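Local coordinates for teichoic acid biosynthesis protein F (Staphylococcus epidermidis, PDB 3L7I) that belongs to the cell-wall teichoic acid biosynthesis proteins and carries a GT-B-type domain built of two Rossmann-like halves, at residues A[443-448]-A[488-493]; A[451-455]-A[469-473]; A[478-482]-A[496-500]; A[511-516]-A[629-633]. The contacts are given in a common frame with arbitrary orientation. Numbering follows the deposited sequence.

Contact 1 of 4, residues A[443-448]-A[488-493]; sequences WHGTPL and YSTEIF
Pro447 lays its ring against helix 487-496, with CG 3.7 Å from Phe493 CE1 and 4.2 Å from Ile492 CG2, while its CD lies 3.2 Å from Ser489 OG. The loop 443-448 is irregular, and its CA atoms come closest to the helix at Thr446 and Ser489, 5.9 Å apart. Trp443 (phi/psi 46/-170) and Gly445 (134/149) bend the backbone; at Gly445 a CB would collide with the carbonyl oxygen of His444. Thr446 and Pro447 then run extended. In the N-terminal Rossmann-like half of the GT-B fold, this loop and the helix follow neighbouring parallel strands, 438-441 and 481-484, so they meet at the C-terminal edge of the sheet. Thr446 and Leu448 also touch helix 626-630 of the other half. Tyr488, chi1 t, reaches along the loop to donate a hydrogen bond from OH to Pro447 O at 2.7 Å, and its ring edge meets Thr446 at 3.3 Å between CE2 and CG2. Thr446 OG1 is hydrogen-bonded to Asn486 just before the helix. At the other end, the indole of Trp443 meets Phe493 obliquely, CD1 to CZ 4.3 Å, with the ring planes at 76°.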
loop_
_atom_site.group_PDB
_atom_site.type_symbol
_atom_site.label_atom_id
_atom_site.label_comp_id
_atom_site.label_asym_id
_atom_site.label_seq_id
_atom_site.Cartn_x
_atom_site.Cartn_y
_atom_site.Cartn_z
ATOM N N TRP A 443 5.024 -21.074 -38.100
ATOM C CA TRP A 443 4.065 -22.141 -37.764
ATOM C C TRP A 443 4.692 -23.518 -38.023
ATOM O O TRP A 443 5.891 -23.615 -38.269
ATOM C CB TRP A 443 2.709 -21.966 -38.478
ATOM C CG TRP A 443 1.591 -22.724 -37.813
ATOM C CD1 TRP A 443 0.859 -23.727 -38.347
ATOM C CD2 TRP A 443 1.109 -22.542 -36.474
ATOM N NE1 TRP A 443 -0.056 -24.183 -37.431
ATOM C CE2 TRP A 443 0.080 -23.477 -36.274
ATOM C CE3 TRP A 443 1.453 -21.680 -35.425
ATOM C CZ2 TRP A 443 -0.611 -23.578 -35.077
ATOM C CZ3 TRP A 443 0.758 -21.781 -34.228
ATOM C CH2 TRP A 443 -0.265 -22.721 -34.069
ATOM N N HIS A 444 3.913 -24.580 -37.961
ATOM C CA HIS A 444 4.511 -25.901 -38.031
ATOM C C HIS A 444 3.680 -26.873 -38.861
ATOM O O HIS A 444 3.436 -28.002 -38.435
ATOM C CB HIS A 444 4.665 -26.461 -36.618
ATOM C CG HIS A 444 3.418 -26.338 -35.812
ATOM N ND1 HIS A 444 3.250 -25.374 -34.849
ATOM C CD2 HIS A 444 2.246 -27.008 -35.888
ATOM C CE1 HIS A 444 2.038 -25.479 -34.327
ATOM N NE2 HIS A 444 1.409 -26.456 -34.945
ATOM N N GLY A 445 3.220 -26.458 -40.029
ATOM C CA GLY A 445 2.615 -27.435 -40.913
ATOM C C GLY A 445 1.305 -27.109 -41.591
ATOM O O GLY A 445 0.476 -26.389 -41.047
ATOM N N THR A 446 1.136 -27.660 -42.789
ATOM C CA THR A 446 -0.085 -27.505 -43.550
ATOM C C THR A 446 -1.235 -28.090 -42.756
ATOM O O THR A 446 -1.169 -29.250 -42.349
ATOM C CB THR A 446 -0.020 -28.247 -44.907
ATOM O OG1 THR A 446 0.937 -27.617 -45.775
ATOM C CG2 THR A 446 -1.378 -28.224 -45.571
ATOM N N PRO A 447 -2.299 -27.297 -42.528
ATOM C CA PRO A 447 -3.363 -27.793 -41.651
ATOM C C PRO A 447 -4.215 -28.820 -42.369
ATOM O O PRO A 447 -4.477 -28.686 -43.560
ATOM C CB PRO A 447 -4.192 -26.542 -41.352
ATOM C CG PRO A 447 -3.370 -25.402 -41.804
ATOM C CD PRO A 447 -2.546 -25.911 -42.946
ATOM N N LEU A 448 -4.606 -29.857 -41.638
ATOM C CA LEU A 448 -5.619 -30.791 -42.094
ATOM C C LEU A 448 -6.829 -30.595 -41.191
ATOM O O LEU A 448 -7.967 -30.591 -41.656
ATOM C CB LEU A 448 -5.111 -32.221 -41.994
ATOM C CG LEU A 448 -6.179 -33.304 -42.051
ATOM C CD1 LEU A 448 -6.461 -33.643 -43.490
ATOM C CD2 LEU A 448 -5.744 -34.535 -41.275
ATOM N N TYR A 488 -3.265 -23.162 -50.509
ATOM C CA TYR A 488 -4.258 -23.755 -49.615
ATOM C C TYR A 488 -4.027 -23.370 -48.162
ATOM O O TYR A 488 -4.958 -23.026 -47.452
ATOM C CB TYR A 488 -4.208 -25.261 -49.798
ATOM C CG TYR A 488 -4.754 -26.123 -48.686
ATOM C CD1 TYR A 488 -6.049 -26.613 -48.736
ATOM C CD2 TYR A 488 -3.944 -26.514 -47.626
ATOM C CE1 TYR A 488 -6.537 -27.427 -47.738
ATOM C CE2 TYR A 488 -4.422 -27.327 -46.627
ATOM C CZ TYR A 488 -5.715 -27.785 -46.690
ATOM O OH TYR A 488 -6.193 -28.605 -45.693
ATOM N N SER A 489 -2.780 -23.412 -47.721
ATOM C CA SER A 489 -2.458 -22.934 -46.384
ATOM C C SER A 489 -2.647 -21.423 -46.258
ATOM O O SER A 489 -3.213 -20.957 -45.284
ATOM C CB SER A 489 -1.040 -23.346 -45.974
ATOM O OG SER A 489 -1.026 -24.671 -45.471
ATOM N N THR A 490 -2.172 -20.661 -47.234
ATOM C CA THR A 490 -2.404 -19.226 -47.233
ATOM C C THR A 490 -3.885 -18.895 -47.090
ATOM O O THR A 490 -4.256 -18.053 -46.289
ATOM C CB THR A 490 -1.912 -18.548 -48.523
ATOM O OG1 THR A 490 -0.512 -18.791 -48.708
ATOM C CG2 THR A 490 -2.168 -17.044 -48.461
ATOM N N GLU A 491 -4.732 -19.546 -47.876
ATOM C CA GLU A 491 -6.147 -19.190 -47.903
ATOM C C GLU A 491 -6.784 -19.488 -46.548
ATOM O O GLU A 491 -7.607 -18.716 -46.052
ATOM C CB GLU A 491 -6.865 -19.931 -49.029
ATOM C CG GLU A 491 -7.715 -19.025 -49.909
ATOM C CD GLU A 491 -6.892 -18.206 -50.918
ATOM O OE1 GLU A 491 -6.688 -18.691 -52.060
ATOM O OE2 GLU A 491 -6.466 -17.072 -50.581
ATOM N N ILE A 492 -6.378 -20.614 -45.963
ATOM C CA ILE A 492 -6.788 -21.029 -44.632
ATOM C C ILE A 492 -6.241 -20.076 -43.582
ATOM O O ILE A 492 -6.925 -19.764 -42.618
ATOM C CB ILE A 492 -6.276 -22.442 -44.311
ATOM C CG1 ILE A 492 -7.018 -23.484 -45.136
ATOM C CG2 ILE A 492 -6.435 -22.772 -42.836
ATOM C CD1 ILE A 492 -6.368 -24.846 -45.091
ATOM N N PHE A 493 -5.008 -19.610 -43.748
ATOM C CA PHE A 493 -4.417 -18.762 -42.717
ATOM C C PHE A 493 -5.087 -17.411 -42.679
ATOM O O PHE A 493 -5.305 -16.860 -41.606
ATOM C CB PHE A 493 -2.908 -18.590 -42.891
ATOM C CG PHE A 493 -2.130 -19.825 -42.594
ATOM C CD1 PHE A 493 -2.687 -20.835 -41.848
ATOM C CD2 PHE A 493 -0.835 -19.974 -43.056
ATOM C CE1 PHE A 493 -1.981 -21.971 -41.589
ATOM C CE2 PHE A 493 -0.125 -21.113 -42.800
ATOM C CZ PHE A 493 -0.700 -22.116 -42.071
#

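Contact 2 of 4, residues A[451-455]-A[469-473]; sequences LANDM and KRNFN
Within the first Rossmann-like half of the GT-B fold, the connection from strand 438-441 to its parallel neighbour 481-484 consists of a long loop and helix 465-476, and here the loop folds back on the helix. Three residues, Lys469, Ala452 and Phe472, bury the most surface. Segment 451-455 forms two overlapping beta turns: Ala452 has a positive phi (62/-123), a short 3-10 segment follows at Asn453 and Asp454, and the backbone bonds Asp454 N to Leu451 O (3.2 Å) and Met455 N to Ala452 O (3.3 Å) hold it closed. The closest CA pair across the contact is Ala452 and Lys469, 6.2 Å apart. Lys469, with chi1 m and the rest of its chain extended (chi2 to chi4 all t), stretches over the turns. Lys469 CE passes 3.7 Å from Ala452 O. Lys469 NZ donates a hydrogen bond to Met455 O at 3.1 Å. A weak one runs from Lys469 NZ to Asn453 O at 3.4 Å. Main-chain carbonyls thus receive the charged end, while Asn453 OD1 lies 3.9 Å from Lys469 CD. The segment is also tied to helix 487-496, where Asn453 ND2 is hydrogen-bonded to Ser495 O. One helical turn after Lys469, Phe472 (chi1 t) makes a CH-pi contact with Ala452, whose CB stands 4.0 Å from the Phe472 ring centroid, only 3° off the ring normal.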
loop_
_atom_site.group_PDB
_atom_site.type_symbol
_atom_site.label_atom_id
_atom_site.label_comp_id
_atom_site.label_asym_id
_atom_site.label_seq_id
_atom_site.Cartn_x
_atom_site.Cartn_y
_atom_site.Cartn_z
ATOM N N LEU A 451 -8.478 -25.139 -37.141
ATOM C CA LEU A 451 -7.868 -24.506 -35.958
ATOM C C LEU A 451 -8.193 -23.025 -35.796
ATOM O O LEU A 451 -8.534 -22.344 -36.764
ATOM C CB LEU A 451 -6.335 -24.661 -35.962
ATOM C CG LEU A 451 -5.530 -24.483 -37.255
ATOM C CD1 LEU A 451 -6.278 -23.696 -38.308
ATOM C CD2 LEU A 451 -4.217 -23.833 -36.933
ATOM N N ALA A 452 -8.048 -22.528 -34.572
ATOM C CA ALA A 452 -8.183 -21.099 -34.294
ATOM C C ALA A 452 -9.593 -20.572 -34.629
ATOM O O ALA A 452 -10.580 -21.077 -34.100
ATOM C CB ALA A 452 -7.108 -20.315 -35.023
ATOM N N ASN A 453 -9.692 -19.561 -35.489
ATOM C CA ASN A 453 -10.988 -18.979 -35.826
ATOM C C ASN A 453 -12.012 -20.027 -36.315
ATOM O O ASN A 453 -13.235 -19.887 -36.131
ATOM C CB ASN A 453 -10.802 -17.917 -36.899
ATOM C CG ASN A 453 -11.813 -16.806 -36.789
ATOM O OD1 ASN A 453 -12.608 -16.761 -35.847
ATOM N ND2 ASN A 453 -11.783 -15.886 -37.747
ATOM N N ASP A 454 -11.489 -21.089 -36.915
ATOM C CA ASP A 454 -12.296 -22.012 -37.690
ATOM C C ASP A 454 -12.895 -23.127 -36.866
ATOM O O ASP A 454 -13.790 -23.817 -37.341
ATOM C CB ASP A 454 -11.482 -22.583 -38.853
ATOM C CG ASP A 454 -11.203 -21.541 -39.925
ATOM O OD1 ASP A 454 -11.708 -20.405 -39.759
ATOM O OD2 ASP A 454 -10.501 -21.845 -40.929
ATOM N N MET A 455 -12.425 -23.316 -35.640
ATOM C CA MET A 455 -13.037 -24.322 -34.789
ATOM C C MET A 455 -14.448 -23.889 -34.436
ATOM O O MET A 455 -14.709 -22.694 -34.271
ATOM C CB MET A 455 -12.227 -24.521 -33.528
ATOM C CG MET A 455 -10.855 -25.055 -33.803
ATOM S SD MET A 455 -10.087 -25.668 -32.305
ATOM C CE MET A 455 -8.467 -26.115 -32.952
ATOM N N LYS A 469 -10.444 -17.985 -28.680
ATOM C CA LYS A 469 -10.253 -17.268 -29.928
ATOM C C LYS A 469 -9.768 -15.828 -29.707
ATOM O O LYS A 469 -8.902 -15.345 -30.441
ATOM C CB LYS A 469 -11.532 -17.311 -30.788
ATOM C CG LYS A 469 -11.894 -18.708 -31.293
ATOM C CD LYS A 469 -12.929 -18.648 -32.402
ATOM C CE LYS A 469 -13.727 -19.943 -32.521
ATOM N NZ LYS A 469 -15.004 -19.751 -33.263
ATOM N N ARG A 470 -10.315 -15.140 -28.713
ATOM C CA ARG A 470 -9.824 -13.805 -28.419
ATOM C C ARG A 470 -8.319 -13.849 -28.179
ATOM O O ARG A 470 -7.572 -13.052 -28.734
ATOM C CB ARG A 470 -10.534 -13.175 -27.211
ATOM C CG ARG A 470 -9.710 -12.082 -26.506
ATOM C CD ARG A 470 -10.541 -11.106 -25.688
ATOM N NE ARG A 470 -10.892 -11.572 -24.337
ATOM C CZ ARG A 470 -10.003 -11.951 -23.411
ATOM N NH1 ARG A 470 -8.704 -11.961 -23.691
ATOM N NH2 ARG A 470 -10.413 -12.342 -22.205
ATOM N N ASN A 471 -7.872 -14.786 -27.353
ATOM C CA ASN A 471 -6.462 -14.865 -27.015
ATOM C C ASN A 471 -5.612 -15.270 -28.192
ATOM O O ASN A 471 -4.483 -14.803 -28.331
ATOM C CB ASN A 471 -6.226 -15.832 -25.864
ATOM C CG ASN A 471 -6.621 -15.247 -24.534
ATOM O OD1 ASN A 471 -6.634 -14.023 -24.358
ATOM N ND2 ASN A 471 -6.966 -16.116 -23.586
ATOM N N PHE A 472 -6.147 -16.152 -29.030
ATOM C CA PHE A 472 -5.408 -16.619 -30.176
ATOM C C PHE A 472 -5.293 -15.432 -31.115
ATOM O O PHE A 472 -4.284 -15.237 -31.796
ATOM C CB PHE A 472 -6.151 -17.767 -30.849
ATOM C CG PHE A 472 -5.256 -18.746 -31.540
ATOM C CD1 PHE A 472 -4.347 -18.324 -32.492
ATOM C CD2 PHE A 472 -5.331 -20.090 -31.247
ATOM C CE1 PHE A 472 -3.524 -19.222 -33.124
ATOM C CE2 PHE A 472 -4.509 -20.996 -31.884
ATOM C CZ PHE A 472 -3.614 -20.561 -32.822
ATOM N N ASN A 473 -6.332 -14.620 -31.143
ATOM C CA ASN A 473 -6.360 -13.494 -32.042
ATOM C C ASN A 473 -5.314 -12.494 -31.613
ATOM O O ASN A 473 -4.675 -11.870 -32.455
ATOM C CB ASN A 473 -7.763 -12.863 -32.062
ATOM C CG ASN A 473 -7.877 -11.734 -33.068
ATOM O OD1 ASN A 473 -6.934 -11.460 -33.820
ATOM N ND2 ASN A 473 -9.026 -11.066 -33.083
#

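Contact 3 of 4, residues A[478-482]-A[496-500]; sequences RWDYL and AFWMD
The edge of the Trp479 indole butts into the face of Phe497 in a T-shaped stack, CZ3 to CD1 3.8 Å, with the six-membered ring and the phenyl centroids 5.2 Å apart and planes at 77°. Leu482 (chi1 t, chi2 p) pushes CD2 into the hollow between Phe497 and Met499, 4.0 Å from Phe497 CD1 and 3.9 Å from Met499 CG. Met499, m at chi1 and chi2, completes the pocket by a Met-aromatic contact, SD 4.1 Å from Trp479 CE3 and oblique to the ring. The backbones stay apart, Leu482 and Met499 being nearest at 8.5 Å between CA atoms. Phe497 leaves the helical conformation at the end of helix 487-496, and Trp498 (51/57) turns the chain into the extended Met499. This is hydrophobic-core packing in a Rossmann-like domain: strand 481-484 lies between the parallel strands 438-441 and 504-506, Phe497 also packs on Trp443 and Phe493, and Trp498 rests against helix 465-476.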
loop_
_atom_site.group_PDB
_atom_site.type_symbol
_atom_site.label_atom_id
_atom_site.label_comp_id
_atom_site.label_asym_id
_atom_site.label_seq_id
_atom_site.Cartn_x
_atom_site.Cartn_y
_atom_site.Cartn_z
ATOM N N ARG A 478 0.305 -10.149 -33.478
ATOM C CA ARG A 478 1.668 -9.711 -33.221
ATOM C C ARG A 478 2.668 -10.294 -34.239
ATOM O O ARG A 478 3.824 -9.873 -34.292
ATOM C CB ARG A 478 2.107 -10.112 -31.801
ATOM C CG ARG A 478 1.127 -9.788 -30.691
ATOM C CD ARG A 478 1.721 -10.074 -29.328
ATOM N NE ARG A 478 2.088 -11.480 -29.148
ATOM C CZ ARG A 478 2.838 -11.923 -28.140
ATOM N NH1 ARG A 478 3.144 -13.209 -28.039
ATOM N NH2 ARG A 478 3.294 -11.062 -27.234
ATOM N N TRP A 479 2.224 -11.287 -35.009
ATOM C CA TRP A 479 3.070 -11.904 -36.014
ATOM C C TRP A 479 3.273 -10.941 -37.163
ATOM O O TRP A 479 2.326 -10.606 -37.874
ATOM C CB TRP A 479 2.451 -13.183 -36.575
ATOM C CG TRP A 479 2.221 -14.300 -35.601
ATOM C CD1 TRP A 479 2.691 -14.415 -34.309
ATOM C CD2 TRP A 479 1.484 -15.484 -35.863
ATOM N NE1 TRP A 479 2.262 -15.601 -33.755
ATOM C CE2 TRP A 479 1.519 -16.271 -34.692
ATOM C CE3 TRP A 479 0.803 -15.962 -36.980
ATOM C CZ2 TRP A 479 0.898 -17.494 -34.615
ATOM C CZ3 TRP A 479 0.184 -17.170 -36.897
ATOM C CH2 TRP A 479 0.231 -17.926 -35.724
ATOM N N ASP A 480 4.511 -10.506 -37.355
ATOM C CA ASP A 480 4.824 -9.561 -38.407
ATOM C C ASP A 480 4.958 -10.315 -39.724
ATOM O O ASP A 480 4.544 -9.829 -40.773
ATOM C CB ASP A 480 6.120 -8.817 -38.061
ATOM C CG ASP A 480 5.998 -7.969 -36.792
ATOM O OD1 ASP A 480 5.026 -7.192 -36.657
ATOM O OD2 ASP A 480 6.888 -8.084 -35.929
ATOM N N TYR A 481 5.538 -11.514 -39.650
ATOM C CA TYR A 481 5.659 -12.415 -40.792
ATOM C C TYR A 481 5.106 -13.793 -40.423
ATOM O O TYR A 481 5.284 -14.253 -39.300
ATOM C CB TYR A 481 7.116 -12.533 -41.213
ATOM C CG TYR A 481 7.664 -11.277 -41.863
ATOM C CD1 TYR A 481 7.063 -10.732 -43.000
ATOM C CD2 TYR A 481 8.790 -10.639 -41.355
ATOM C CE1 TYR A 481 7.574 -9.589 -43.606
ATOM C CE2 TYR A 481 9.297 -9.505 -41.951
ATOM C CZ TYR A 481 8.690 -8.983 -43.075
ATOM O OH TYR A 481 9.211 -7.847 -43.655
ATOM N N LEU A 482 4.412 -14.427 -41.365
ATOM C CA LEU A 482 3.901 -15.778 -41.217
ATOM C C LEU A 482 4.263 -16.600 -42.453
ATOM O O LEU A 482 3.992 -16.197 -43.595
ATOM C CB LEU A 482 2.391 -15.758 -41.052
ATOM C CG LEU A 482 1.771 -17.142 -41.032
ATOM C CD1 LEU A 482 2.493 -17.986 -40.024
ATOM C CD2 LEU A 482 0.329 -17.039 -40.688
ATOM N N ALA A 496 -8.216 -18.406 -40.622
ATOM C CA ALA A 496 -8.061 -19.110 -39.348
ATOM C C ALA A 496 -7.209 -18.352 -38.338
ATOM O O ALA A 496 -7.325 -18.568 -37.123
ATOM C CB ALA A 496 -7.482 -20.505 -39.577
ATOM N N PHE A 497 -6.353 -17.469 -38.844
ATOM C CA PHE A 497 -5.447 -16.721 -37.991
ATOM C C PHE A 497 -5.669 -15.217 -38.051
ATOM O O PHE A 497 -4.860 -14.459 -37.525
ATOM C CB PHE A 497 -3.996 -17.008 -38.380
ATOM C CG PHE A 497 -3.507 -18.369 -37.980
ATOM C CD1 PHE A 497 -2.529 -19.017 -38.738
ATOM C CD2 PHE A 497 -4.013 -18.997 -36.852
ATOM C CE1 PHE A 497 -2.063 -20.283 -38.367
ATOM C CE2 PHE A 497 -3.562 -20.249 -36.475
ATOM C CZ PHE A 497 -2.588 -20.898 -37.225
ATOM N N TRP A 498 -6.751 -14.782 -38.690
ATOM C CA TRP A 498 -7.001 -13.356 -38.853
ATOM C C TRP A 498 -5.748 -12.684 -39.425
ATOM O O TRP A 498 -5.195 -11.773 -38.794
ATOM C CB TRP A 498 -7.324 -12.694 -37.496
ATOM C CG TRP A 498 -8.419 -13.327 -36.636
ATOM C CD1 TRP A 498 -9.764 -13.047 -36.668
ATOM C CD2 TRP A 498 -8.247 -14.312 -35.607
ATOM N NE1 TRP A 498 -10.430 -13.812 -35.747
ATOM C CE2 TRP A 498 -9.528 -14.592 -35.077
ATOM C CE3 TRP A 498 -7.137 -14.995 -35.092
ATOM C CZ2 TRP A 498 -9.731 -15.518 -34.060
ATOM C CZ3 TRP A 498 -7.337 -15.917 -34.071
ATOM C CH2 TRP A 498 -8.628 -16.164 -33.562
ATOM N N MET A 499 -5.272 -13.129 -40.582
ATOM C CA MET A 499 -4.028 -12.581 -41.134
ATOM C C MET A 499 -4.265 -11.808 -42.426
ATOM O O MET A 499 -5.217 -12.082 -43.149
ATOM C CB MET A 499 -3.019 -13.701 -41.400
ATOM C CG MET A 499 -2.416 -14.308 -40.158
ATOM S SD MET A 499 -1.044 -13.314 -39.555
ATOM C CE MET A 499 -0.410 -12.751 -41.118
ATOM N N ASP A 500 -3.403 -10.843 -42.722
ATOM C CA ASP A 500 -3.437 -10.200 -44.028
ATOM C C ASP A 500 -2.558 -11.021 -44.952
ATOM O O ASP A 500 -1.560 -11.570 -44.509
ATOM C CB ASP A 500 -2.886 -8.774 -43.956
ATOM C CG ASP A 500 -3.576 -7.922 -42.902
ATOM O OD1 ASP A 500 -4.829 -7.876 -42.881
ATOM O OD2 ASP A 500 -2.851 -7.281 -42.106
#

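Contact 4 of 4, residues A[511-516]-A[629-633]; sequences RNDVLV and DYGIL
Asp629, on helix 626-630, points its CA-to-CB bond toward segment 511-516 and presents OD2 to two donors: Arg511 NH2 at 2.7 Å in a salt bridge, and Asn512 ND2 at 3.2 Å in a hydrogen bond. The Asp629 and Asn512 CA atoms lie 7.0 Å apart. Arg511 has a second charged partner, Asp367, at its NE. Asp629 O lies 3.7 Å from Leu515 CD1 and accepts Ile632 N at 3.0 Å; residues 631-633 form a 3-10 segment. Tyr630 points away, its ring meeting that of Phe613. Segment 511-516 lies between strand 504-506, the last of the first Rossmann-like sheet, and strand 539-543 of the second, so the contact packs the start of the connection between the halves of the GT-B fold against helix 626-630 of the second half. Ile632, chi1 m and chi2 t, inserts between Leu515 and Val516: its CD1 is 3.9 Å from Leu515 CD1 and 3.5 Å from Asn512 ND2, and its CG2 is 3.7 Å from Val516 CG2. Leu633 has the same rotamer; Leu633 CD2 lies 3.7 Å from Leu515 O, and Leu633 CD1 4.3 Å from Leu515 CD2, their CA atoms 6.7 Å apart.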
loop_
_atom_site.group_PDB
_atom_site.type_symbol
_atom_site.label_atom_id
_atom_site.label_comp_id
_atom_site.label_asym_id
_atom_site.label_seq_id
_atom_site.Cartn_x
_atom_site.Cartn_y
_atom_site.Cartn_z
ATOM N N ARG A 511 12.205 -26.302 -42.483
ATOM C CA ARG A 511 12.432 -27.643 -41.957
ATOM C C ARG A 511 12.331 -28.656 -43.074
ATOM O O ARG A 511 12.770 -29.801 -42.927
ATOM C CB ARG A 511 11.363 -27.980 -40.933
ATOM C CG ARG A 511 9.983 -27.759 -41.483
ATOM C CD ARG A 511 9.066 -28.911 -41.217
ATOM N NE ARG A 511 8.122 -28.566 -40.167
ATOM C CZ ARG A 511 6.839 -28.937 -40.161
ATOM N NH1 ARG A 511 6.046 -28.561 -39.153
ATOM N NH2 ARG A 511 6.351 -29.674 -41.162
ATOM N N ASN A 512 11.724 -28.230 -44.180
ATOM C CA ASN A 512 11.519 -29.089 -45.338
ATOM C C ASN A 512 12.677 -29.011 -46.331
ATOM O O ASN A 512 12.794 -29.864 -47.210
ATOM C CB ASN A 512 10.190 -28.766 -46.033
ATOM C CG ASN A 512 8.973 -29.349 -45.305
ATOM O OD1 ASN A 512 9.106 -30.188 -44.419
ATOM N ND2 ASN A 512 7.773 -28.893 -45.690
ATOM N N ASP A 513 13.539 -28.006 -46.165
ATOM C CA ASP A 513 14.677 -27.771 -47.059
ATOM C C ASP A 513 15.401 -29.076 -47.404
ATOM O O ASP A 513 15.551 -29.425 -48.588
ATOM C CB ASP A 513 15.673 -26.772 -46.442
ATOM C CG ASP A 513 15.258 -25.293 -46.631
ATOM O OD1 ASP A 513 14.261 -25.019 -47.346
ATOM O OD2 ASP A 513 15.950 -24.404 -46.058
ATOM N N VAL A 514 15.840 -29.795 -46.370
ATOM C CA VAL A 514 16.561 -31.064 -46.543
ATOM C C VAL A 514 15.835 -32.081 -47.446
ATOM O O VAL A 514 16.486 -32.891 -48.102
ATOM C CB VAL A 514 16.874 -31.749 -45.174
ATOM C CG1 VAL A 514 18.253 -31.393 -44.665
ATOM C CG2 VAL A 514 15.818 -31.396 -44.166
ATOM N N LEU A 515 14.500 -32.069 -47.455
ATOM C CA LEU A 515 13.755 -33.022 -48.272
ATOM C C LEU A 515 13.980 -32.696 -49.746
ATOM O O LEU A 515 13.970 -33.568 -50.618
ATOM C CB LEU A 515 12.272 -33.011 -47.915
ATOM C CG LEU A 515 11.941 -33.299 -46.446
ATOM C CD1 LEU A 515 10.453 -33.247 -46.241
ATOM C CD2 LEU A 515 12.482 -34.645 -45.979
ATOM N N VAL A 516 14.217 -31.424 -50.017
ATOM C CA VAL A 516 14.463 -30.985 -51.382
ATOM C C VAL A 516 15.949 -31.082 -51.779
ATOM O O VAL A 516 16.279 -31.587 -52.862
ATOM C CB VAL A 516 13.949 -29.563 -51.583
ATOM C CG1 VAL A 516 14.558 -28.957 -52.826
ATOM C CG2 VAL A 516 12.432 -29.561 -51.659
ATOM N N ASP A 629 4.186 -32.978 -45.556
ATOM C CA ASP A 629 5.628 -32.804 -45.566
ATOM C C ASP A 629 6.245 -33.898 -46.407
ATOM O O ASP A 629 6.983 -33.642 -47.369
ATOM C CB ASP A 629 6.193 -32.910 -44.152
ATOM C CG ASP A 629 5.748 -31.772 -43.258
ATOM O OD1 ASP A 629 5.226 -32.065 -42.158
ATOM O OD2 ASP A 629 5.919 -30.588 -43.652
ATOM N N TYR A 630 5.932 -35.130 -46.026
ATOM C CA TYR A 630 6.512 -36.314 -46.642
ATOM C C TYR A 630 6.270 -36.310 -48.147
ATOM O O TYR A 630 7.070 -36.840 -48.914
ATOM C CB TYR A 630 5.946 -37.565 -45.979
ATOM C CG TYR A 630 6.546 -38.816 -46.488
ATOM C CD1 TYR A 630 7.850 -39.152 -46.178
ATOM C CD2 TYR A 630 5.824 -39.668 -47.300
ATOM C CE1 TYR A 630 8.425 -40.331 -46.676
ATOM C CE2 TYR A 630 6.381 -40.840 -47.801
ATOM C CZ TYR A 630 7.675 -41.165 -47.481
ATOM O OH TYR A 630 8.224 -42.313 -47.969
ATOM N N GLY A 631 5.177 -35.667 -48.553
ATOM C CA GLY A 631 4.768 -35.570 -49.949
ATOM C C GLY A 631 5.753 -34.889 -50.889
ATOM O O GLY A 631 5.695 -35.065 -52.103
ATOM N N ILE A 632 6.666 -34.106 -50.339
ATOM C CA ILE A 632 7.672 -33.507 -51.175
ATOM C C ILE A 632 8.500 -34.600 -51.847
ATOM O O ILE A 632 9.037 -34.398 -52.944
ATOM C CB ILE A 632 8.596 -32.611 -50.365
ATOM C CG1 ILE A 632 7.799 -31.461 -49.727
ATOM C CG2 ILE A 632 9.724 -32.101 -51.247
ATOM C CD1 ILE A 632 8.547 -30.732 -48.608
ATOM N N LEU A 633 8.595 -35.763 -51.203
ATOM C CA LEU A 633 9.444 -36.843 -51.709
ATOM C C LEU A 633 8.802 -37.670 -52.833
ATOM O O LEU A 633 9.494 -38.462 -53.489
ATOM C CB LEU A 633 9.927 -37.750 -50.565
ATOM C CG LEU A 633 10.812 -37.083 -49.503
ATOM C CD1 LEU A 633 10.928 -37.939 -48.197
ATOM C CD2 LEU A 633 12.171 -36.734 -50.065
#

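How the contacts relate
Contacts 1, 2 and 3 form one cluster in the first Rossmann-like half, their centres 12 to 14 Å apart. Contact 1 lies on helix 487-496, contact 3 at its C-terminal end, and contact 2 on helix 465-476 and the loop that packs against helix 487-496. Contact 2 falls, along the chain, between the two segments of contact 1, while the segments of contacts 1 and 3 alternate. Trp443 links all three, with CE2 3.8 Å from Phe497 CZ and CH2 4.2 Å from Phe472 CZ. Contact 4 comes last and reaches the second half, about 16 Å from contact 1, centre to centre. His444 O and Arg511 NH1, 2.8 Å apart in a probable hydrogen bond, join the two across the interdomain junction.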